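Local coordinates for protein inactive glucansucrase (Lactobacillus reuteri, PDB 5JBD) that is an inactive member of glycosyl hydrolase family 70, a multidomain protein built around a TIM-type barrel and carrying a bound calcium ion, at residues A[195-200]-A[213-219]; A[402-407]-A[422-426]; A[571-576]-A[604-609]. All coordinates share one frame; numbering follows the deposited sequence.

Interaction 1 (A[195-200]-A[213-219])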
# COMPACT_ATOMS: atom_id res chain seq x y z
N ILE A 195 -15.81 -9.84 -6.71
CA ILE A 195 -15.91 -8.93 -7.88
C ILE A 195 -17.32 -8.36 -8.01
O ILE A 195 -18.28 -9.01 -7.61
CB ILE A 195 -15.52 -9.59 -9.22
CG1 ILE A 195 -16.38 -10.82 -9.54
CG2 ILE A 195 -14.03 -9.96 -9.20
CD1 ILE A 195 -16.11 -11.41 -10.92
N PHE A 196 -17.43 -7.17 -8.59
CA PHE A 196 -18.72 -6.57 -8.93
C PHE A 196 -19.05 -6.92 -10.38
O PHE A 196 -18.24 -6.66 -11.29
CB PHE A 196 -18.68 -5.04 -8.78
CG PHE A 196 -18.30 -4.56 -7.41
CD1 PHE A 196 -18.52 -5.32 -6.27
CD2 PHE A 196 -17.73 -3.30 -7.26
CE1 PHE A 196 -18.17 -4.84 -5.02
CE2 PHE A 196 -17.39 -2.81 -6.01
CZ PHE A 196 -17.61 -3.58 -4.89
N VAL A 197 -20.23 -7.52 -10.58
CA VAL A 197 -20.67 -7.97 -11.91
C VAL A 197 -21.95 -7.28 -12.32
O VAL A 197 -22.68 -6.75 -11.47
CB VAL A 197 -20.85 -9.50 -12.01
CG1 VAL A 197 -19.57 -10.24 -11.60
CG2 VAL A 197 -22.07 -10.00 -11.24
N ASN A 198 -22.22 -7.31 -13.63
CA ASN A 198 -23.41 -6.69 -14.19
C ASN A 198 -24.66 -7.48 -13.83
O ASN A 198 -24.64 -8.71 -13.75
CB ASN A 198 -23.31 -6.55 -15.72
CG ASN A 198 -22.31 -5.48 -16.15
OD1 ASN A 198 -21.77 -4.74 -15.33
ND2 ASN A 198 -22.06 -5.41 -17.45
N ASN A 199 -25.75 -6.76 -13.60
CA ASN A 199 -27.02 -7.37 -13.26
C ASN A 199 -28.17 -6.41 -13.57
O ASN A 199 -28.53 -5.56 -12.74
CB ASN A 199 -27.05 -7.81 -11.79
CG ASN A 199 -28.35 -8.50 -11.42
OD1 ASN A 199 -29.16 -8.84 -12.30
ND2 ASN A 199 -28.57 -8.71 -10.13
N ASN A 200 -28.73 -6.57 -14.76
CA ASN A 200 -29.90 -5.82 -15.19
C ASN A 200 -31.10 -6.76 -15.37
O ASN A 200 -31.90 -6.58 -16.28
CB ASN A 200 -29.58 -5.05 -16.49
CG ASN A 200 -30.65 -4.01 -16.84
OD1 ASN A 200 -31.32 -3.45 -15.97
ND2 ASN A 200 -30.79 -3.75 -18.14
N ASP A 213 -23.63 -1.34 -13.21
CA ASP A 213 -23.13 -2.03 -14.39
C ASP A 213 -22.00 -1.26 -15.07
O ASP A 213 -21.91 -0.02 -14.94
CB ASP A 213 -24.24 -2.27 -15.42
CG ASP A 213 -25.25 -3.32 -14.98
OD1 ASP A 213 -25.09 -3.93 -13.91
OD2 ASP A 213 -26.23 -3.54 -15.74
N SER A 214 -21.14 -1.99 -15.77
CA SER A 214 -20.04 -1.41 -16.51
C SER A 214 -19.76 -2.21 -17.78
O SER A 214 -19.88 -3.44 -17.80
CB SER A 214 -18.79 -1.33 -15.63
OG SER A 214 -17.63 -0.92 -16.36
N ASN A 215 -19.40 -1.49 -18.84
CA ASN A 215 -18.90 -2.08 -20.08
C ASN A 215 -17.37 -2.31 -20.02
O ASN A 215 -16.81 -2.78 -20.99
CB ASN A 215 -19.22 -1.16 -21.27
CG ASN A 215 -20.70 -1.08 -21.56
OD1 ASN A 215 -21.22 0.01 -21.78
ND2 ASN A 215 -21.39 -2.22 -21.54
N TYR A 216 -16.73 -1.95 -18.91
CA TYR A 216 -15.28 -2.05 -18.79
C TYR A 216 -14.92 -3.15 -17.79
O TYR A 216 -15.19 -4.32 -18.07
CB TYR A 216 -14.70 -0.66 -18.51
CG TYR A 216 -14.93 0.20 -19.73
CD1 TYR A 216 -14.09 0.09 -20.83
CD2 TYR A 216 -16.04 1.05 -19.82
CE1 TYR A 216 -14.32 0.82 -21.99
CE2 TYR A 216 -16.27 1.80 -20.97
CZ TYR A 216 -15.42 1.68 -22.06
OH TYR A 216 -15.62 2.41 -23.21
N ARG A 217 -14.36 -2.81 -16.64
CA ARG A 217 -13.86 -3.82 -15.71
C ARG A 217 -12.93 -4.84 -16.41
O ARG A 217 -13.04 -6.05 -16.18
CB ARG A 217 -15.01 -4.52 -14.95
CG ARG A 217 -15.82 -3.60 -14.03
CD ARG A 217 -16.71 -4.36 -13.03
NE ARG A 217 -17.41 -3.45 -12.12
CZ ARG A 217 -18.74 -3.21 -12.08
NH1 ARG A 217 -19.60 -3.84 -12.88
NH2 ARG A 217 -19.21 -2.34 -11.20
N LEU A 218 -12.04 -4.35 -17.27
CA LEU A 218 -11.04 -5.23 -17.89
C LEU A 218 -10.03 -5.51 -16.79
O LEU A 218 -9.31 -4.62 -16.37
CB LEU A 218 -10.37 -4.56 -19.09
CG LEU A 218 -11.29 -4.13 -20.23
CD1 LEU A 218 -10.49 -3.63 -21.42
CD2 LEU A 218 -12.25 -5.23 -20.67
N MET A 219 -10.05 -6.73 -16.26
CA MET A 219 -9.20 -7.08 -15.12
C MET A 219 -7.92 -7.78 -15.59
O MET A 219 -7.91 -8.44 -16.60
CB MET A 219 -9.94 -7.97 -14.13
CG MET A 219 -11.12 -7.25 -13.49
SD MET A 219 -11.89 -8.23 -12.21
CE MET A 219 -10.70 -8.20 -10.90
O HOH W 1 -19.00 -5.51 -15.38

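Interaction 2 (A[402-407]-A[422-426])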
# COMPACT_ATOMS: atom_id res chain seq x y z
N LEU A 402 7.21 -11.72 13.16
CA LEU A 402 7.43 -11.74 14.61
C LEU A 402 6.11 -11.78 15.40
O LEU A 402 6.01 -12.53 16.37
CB LEU A 402 8.30 -10.54 15.01
CG LEU A 402 9.01 -10.42 16.36
CD1 LEU A 402 9.60 -11.73 16.84
CD2 LEU A 402 10.09 -9.34 16.27
N ILE A 403 5.09 -11.04 14.96
CA ILE A 403 3.76 -11.09 15.58
C ILE A 403 3.17 -12.50 15.49
O ILE A 403 2.67 -13.04 16.48
CB ILE A 403 2.77 -10.06 14.95
CG1 ILE A 403 3.16 -8.63 15.34
CG2 ILE A 403 1.33 -10.32 15.39
CD1 ILE A 403 2.40 -7.54 14.60
N ILE A 404 3.23 -13.08 14.29
CA ILE A 404 2.68 -14.42 14.05
C ILE A 404 3.40 -15.45 14.91
O ILE A 404 2.75 -16.30 15.52
CB ILE A 404 2.75 -14.81 12.54
CG1 ILE A 404 1.79 -13.93 11.71
CG2 ILE A 404 2.39 -16.30 12.33
CD1 ILE A 404 2.16 -13.86 10.24
N LYS A 405 4.72 -15.35 14.99
CA LYS A 405 5.51 -16.25 15.83
C LYS A 405 5.18 -16.10 17.32
O LYS A 405 5.03 -17.10 18.04
CB LYS A 405 7.01 -16.03 15.63
CG LYS A 405 7.87 -16.90 16.53
CD LYS A 405 9.31 -17.05 16.06
CE LYS A 405 9.99 -18.22 16.77
NZ LYS A 405 11.37 -17.88 17.19
N ASP A 406 5.09 -14.85 17.78
CA ASP A 406 4.77 -14.55 19.19
C ASP A 406 3.37 -14.97 19.62
O ASP A 406 3.13 -15.14 20.80
CB ASP A 406 4.90 -13.05 19.47
CG ASP A 406 6.33 -12.55 19.44
OD1 ASP A 406 7.27 -13.36 19.59
OD2 ASP A 406 6.51 -11.33 19.29
N HIS A 407 2.43 -15.09 18.67
CA HIS A 407 1.03 -15.34 18.99
C HIS A 407 0.37 -16.35 18.06
O HIS A 407 -0.65 -16.07 17.41
CB HIS A 407 0.28 -14.01 18.99
CG HIS A 407 0.77 -13.04 20.01
ND1 HIS A 407 1.62 -12.00 19.70
CD2 HIS A 407 0.54 -12.95 21.34
CE1 HIS A 407 1.89 -11.31 20.79
NE2 HIS A 407 1.24 -11.87 21.80
N TYR A 422 0.41 -6.32 20.06
CA TYR A 422 1.35 -7.32 19.49
C TYR A 422 2.48 -6.64 18.70
O TYR A 422 3.63 -7.05 18.79
CB TYR A 422 0.62 -8.29 18.56
CG TYR A 422 -0.57 -9.03 19.13
CD1 TYR A 422 -0.65 -9.38 20.48
CD2 TYR A 422 -1.62 -9.41 18.29
CE1 TYR A 422 -1.75 -10.08 20.97
CE2 TYR A 422 -2.73 -10.10 18.78
CZ TYR A 422 -2.79 -10.44 20.12
OH TYR A 422 -3.89 -11.11 20.59
N ALA A 423 2.14 -5.60 17.93
CA ALA A 423 3.14 -4.81 17.21
C ALA A 423 4.12 -4.14 18.16
O ALA A 423 5.33 -4.12 17.90
CB ALA A 423 2.49 -3.76 16.31
N ASN A 424 3.61 -3.59 19.27
CA ASN A 424 4.46 -2.93 20.26
C ASN A 424 5.47 -3.91 20.86
O ASN A 424 6.64 -3.55 21.07
CB ASN A 424 3.63 -2.32 21.40
CG ASN A 424 2.74 -1.18 20.94
OD1 ASN A 424 3.00 -0.55 19.91
ND2 ASN A 424 1.69 -0.91 21.71
N GLN A 425 4.99 -5.13 21.15
CA GLN A 425 5.82 -6.20 21.65
C GLN A 425 6.86 -6.58 20.59
O GLN A 425 8.03 -6.72 20.90
CB GLN A 425 4.96 -7.43 22.00
CG GLN A 425 5.75 -8.63 22.52
CD GLN A 425 4.91 -9.90 22.64
OE1 GLN A 425 3.69 -9.84 22.79
NE2 GLN A 425 5.56 -11.05 22.56
N ALA A 426 6.40 -6.76 19.35
CA ALA A 426 7.32 -7.07 18.24
C ALA A 426 8.42 -6.01 18.08
O ALA A 426 9.58 -6.36 17.88
CB ALA A 426 6.53 -7.23 16.95
O HOH W 2 4.30 -9.68 19.34

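Interaction 3 (A[571-576]-A[604-609])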
# COMPACT_ATOMS: atom_id res chain seq x y z
N THR A 571 36.53 -2.97 9.23
CA THR A 571 35.86 -3.78 10.25
C THR A 571 36.80 -4.03 11.45
O THR A 571 38.00 -4.26 11.26
CB THR A 571 35.37 -5.12 9.65
OG1 THR A 571 34.54 -4.84 8.51
CG2 THR A 571 34.57 -5.91 10.64
N THR A 572 36.24 -3.98 12.66
CA THR A 572 36.94 -4.32 13.92
C THR A 572 36.21 -5.45 14.62
O THR A 572 35.10 -5.82 14.22
CB THR A 572 36.99 -3.12 14.90
OG1 THR A 572 35.66 -2.82 15.35
CG2 THR A 572 37.60 -1.89 14.24
N GLU A 573 36.80 -6.00 15.69
CA GLU A 573 36.15 -7.10 16.42
C GLU A 573 34.76 -6.73 16.95
O GLU A 573 33.85 -7.56 16.93
CB GLU A 573 37.03 -7.63 17.58
CG GLU A 573 38.33 -8.32 17.14
CD GLU A 573 38.15 -9.54 16.24
OE1 GLU A 573 37.11 -10.24 16.30
OE2 GLU A 573 39.09 -9.82 15.45
N ASN A 574 34.59 -5.47 17.38
CA ASN A 574 33.32 -4.98 17.94
C ASN A 574 32.38 -4.28 16.95
O ASN A 574 31.16 -4.27 17.18
CB ASN A 574 33.58 -4.05 19.13
CG ASN A 574 34.20 -4.78 20.30
OD1 ASN A 574 34.01 -5.99 20.49
ND2 ASN A 574 34.96 -4.05 21.10
N GLY A 575 32.91 -3.73 15.86
CA GLY A 575 32.05 -3.04 14.89
C GLY A 575 32.78 -2.53 13.67
O GLY A 575 33.47 -3.30 12.98
N LEU A 576 32.63 -1.23 13.40
CA LEU A 576 33.26 -0.55 12.27
C LEU A 576 34.12 0.59 12.80
O LEU A 576 33.83 1.11 13.88
CB LEU A 576 32.20 0.03 11.34
CG LEU A 576 31.24 -0.95 10.68
CD1 LEU A 576 30.14 -0.21 9.93
CD2 LEU A 576 32.00 -1.87 9.73
N TYR A 604 34.77 -11.52 10.55
CA TYR A 604 34.37 -10.97 11.84
C TYR A 604 32.92 -11.32 12.13
O TYR A 604 32.13 -11.63 11.23
CB TYR A 604 34.48 -9.45 11.85
CG TYR A 604 35.88 -8.92 11.77
CD1 TYR A 604 36.48 -8.67 10.55
CD2 TYR A 604 36.59 -8.61 12.92
CE1 TYR A 604 37.76 -8.15 10.47
CE2 TYR A 604 37.87 -8.08 12.86
CZ TYR A 604 38.45 -7.86 11.63
OH TYR A 604 39.73 -7.34 11.54
N SER A 605 32.56 -11.23 13.41
CA SER A 605 31.19 -11.44 13.83
C SER A 605 30.88 -10.41 14.91
O SER A 605 31.34 -10.53 16.05
CB SER A 605 31.01 -12.86 14.36
OG SER A 605 29.66 -13.11 14.66
N ASN A 606 30.11 -9.39 14.53
CA ASN A 606 29.67 -8.34 15.46
C ASN A 606 28.32 -7.78 14.98
O ASN A 606 27.83 -8.22 13.93
CB ASN A 606 30.80 -7.30 15.62
CG ASN A 606 31.06 -6.50 14.36
OD1 ASN A 606 30.13 -5.96 13.76
ND2 ASN A 606 32.33 -6.39 13.99
N PRO A 607 27.70 -6.83 15.72
CA PRO A 607 26.37 -6.40 15.30
C PRO A 607 26.30 -5.75 13.90
O PRO A 607 25.23 -5.79 13.28
CB PRO A 607 25.97 -5.38 16.39
CG PRO A 607 26.78 -5.77 17.58
CD PRO A 607 28.09 -6.20 17.00
N TYR A 608 27.42 -5.19 13.44
CA TYR A 608 27.51 -4.47 12.18
C TYR A 608 27.93 -5.36 11.00
O TYR A 608 27.43 -5.16 9.90
CB TYR A 608 28.51 -3.31 12.33
CG TYR A 608 28.11 -2.32 13.41
CD1 TYR A 608 27.30 -1.24 13.10
CD2 TYR A 608 28.51 -2.48 14.75
CE1 TYR A 608 26.90 -0.33 14.08
CE2 TYR A 608 28.11 -1.58 15.73
CZ TYR A 608 27.30 -0.51 15.39
OH TYR A 608 26.89 0.39 16.33
N VAL A 609 28.81 -6.34 11.25
CA VAL A 609 29.43 -7.17 10.20
C VAL A 609 29.45 -8.65 10.60
O VAL A 609 29.85 -9.01 11.72
CB VAL A 609 30.88 -6.70 9.90
CG1 VAL A 609 31.53 -7.55 8.80
CG2 VAL A 609 30.92 -5.23 9.54
O HOH W 3 39.98 -4.93 9.37

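Interaction 1 (A[195-200]-A[213-219])
N198 OD1 is gripped by a backbone amide and by water: S214 N donates to N198 OD1 over 2.9 Å in a fairly straight bond, and water 1 adds a weak one. The same side-chain amide uses its other end on the same residue, N198 ND2 donating to S214 O at 3.0 Å. S214 O lies nearly in the amide plane of N198, whereas ND2 sits above the plane of the S214 carbonyl. By pairing with both polar backbone atoms of S214, the amide has its orientation fixed; CG lies beside the N198 backbone N (chi1 -71°), which carries the group across to the loop. One residue on, a loop side chain accepts from the strand segment: N199 N donates to D213 OD1 at 2.9 Å, meeting the carboxylate on its syn side but 31° out of its plane.

R217 spans the rest of the gap with a chain extended from CG to NE. Its guanidinium lies between F196 CB over one face and S214 CB over the other, both toward the rim, while R217 CD touches F196 O at 3.3 Å. R217 NH1 donates to water 1, in the guanidinium plane, over 3.1 Å, and so is bridged to N198. Further bonds from NE to Q841 O and from NH2 to A212 O and A838 O also hold the group. M219 SD packs on I195 CG2 at 4.1 Å.

Segment 213-219 runs back alongside segment 195-200; strand 193-197 lies between strands 841-845 and 758-767 in an antiparallel sheet, and the F196 side chain packs against both neighbours.

Interaction 2 (A[402-407]-A[422-426])
L402 and A426 meet where two consecutive helices, 392-406 and 420-434, cross as a helix-loop-helix pair, their local axes 9.3 Å apart at closest and at 104° to each other. L402 puts CG against the methyl of A426 and brings CD2 to 3.4 Å from A426 O, so the leucine touches both the side chain and the carbonyl of A426.

I403 reaches the same helix with both branches. Its CG2 lies 3.8 Å from Y422 CB, while the CG1 arm passes A426 CB and ends with CD1 at 3.8 Å from A423 CA; the side chains of I403 and Y422 cross at about a right angle.

D406, on the last turn, is linked through solvent. Water 2 donates to D406 OD2 and to Y422 O, each at 2.8 Å, bridging a carboxylate and a helix carbonyl. Q425 NE2 lies close to D406 OD2 but is badly angled for a hydrogen bond, and donates instead to E429 OE2. E429 OE1 also lies near D406 OD2, a closeness of like charges that may raise the proton affinity of one of them.

H407, the first residue beyond the helix, sets its ring obliquely against one face of the Y422 ring, centroids 4.0 Å apart and planes at 33°. Q425 has CG anti to its backbone N (chi1 179°) and an extended chain; its side chain and that of H407 approach from opposite directions, ring and amide planes steeply inclined, and H407 CE1 lies 3.1 Å from Q425 OE1, which reaches the imidazole at its edge.

Interaction 3 (A[571-576]-A[604-609])
T571 and Y604 make the aromatic contact: the methyl T571 CG2 sits over one face of the tyrosine, 3.7 Å from the ring centroid and 29° off the normal, a CH-pi interaction. CG2 can lie there because it is anti to the T571 backbone N, while OG1, beside that N, bonds to L613 O. K602 adds a cation-pi contact with the Y604 ring and a salt bridge to E573 OE2, which comes within 3.4 Å of Y604 CE2.

Aliphatic packing follows at the other end. L576 CD2 meets V609 CG2 at 3.5 Å, the two side chains crossing at about a right angle, and L576 CG rests on Y608 CB. G575 brings its CA to 3.6 Å from Y608 CD2.

The polar contacts centre on N606, whose amide reaches into the 572-575 turn. Its ND2 lies 2.8 Å from T572 O and donates a weak hydrogen bond to G575 O. Facing its own segment, N606 OD1 accepts from two backbone amides, Y608 N at 2.8 Å in the carbonyl plane and V609 N from above that plane. With CG between the backbone N and carbonyl carbon (chi1 68°), the amide is bonded twice to its own segment and weakly to the other.

Each turn also braces itself: T572 OG1 accepts from G575 N in an ST motif, T572 N bonds to G575 O at 2.9 Å, and N606 N bonds to V609 O at 2.8 Å. Here a beta-hairpin turn, joining antiparallel strands 564-571 and 576-577, docks on an Asx turn that follows strand 596-605.

The three contacts follow one another along the chain without touching. Interactions 1 and 3 lie on opposite sides of the chain's centre, their own centres about 58 Å apart; the centres of interactions 2 and 3 are about 28 Å apart. Interaction 1 is a surface contact, joining a strand end to a loop by hydrogen bonds between asparagine and aspartate side chains and backbone atoms, with an arginine linked through water. Interaction 2 is partly buried and joins two helices, with apolar side chains filling the crossing and a water link at its margin. Interaction 3, also partly buried, joins turns at strand ends and mixes both chemistries, setting aromatic and aliphatic packing beside an asparagine amide. No two share a helix or strand.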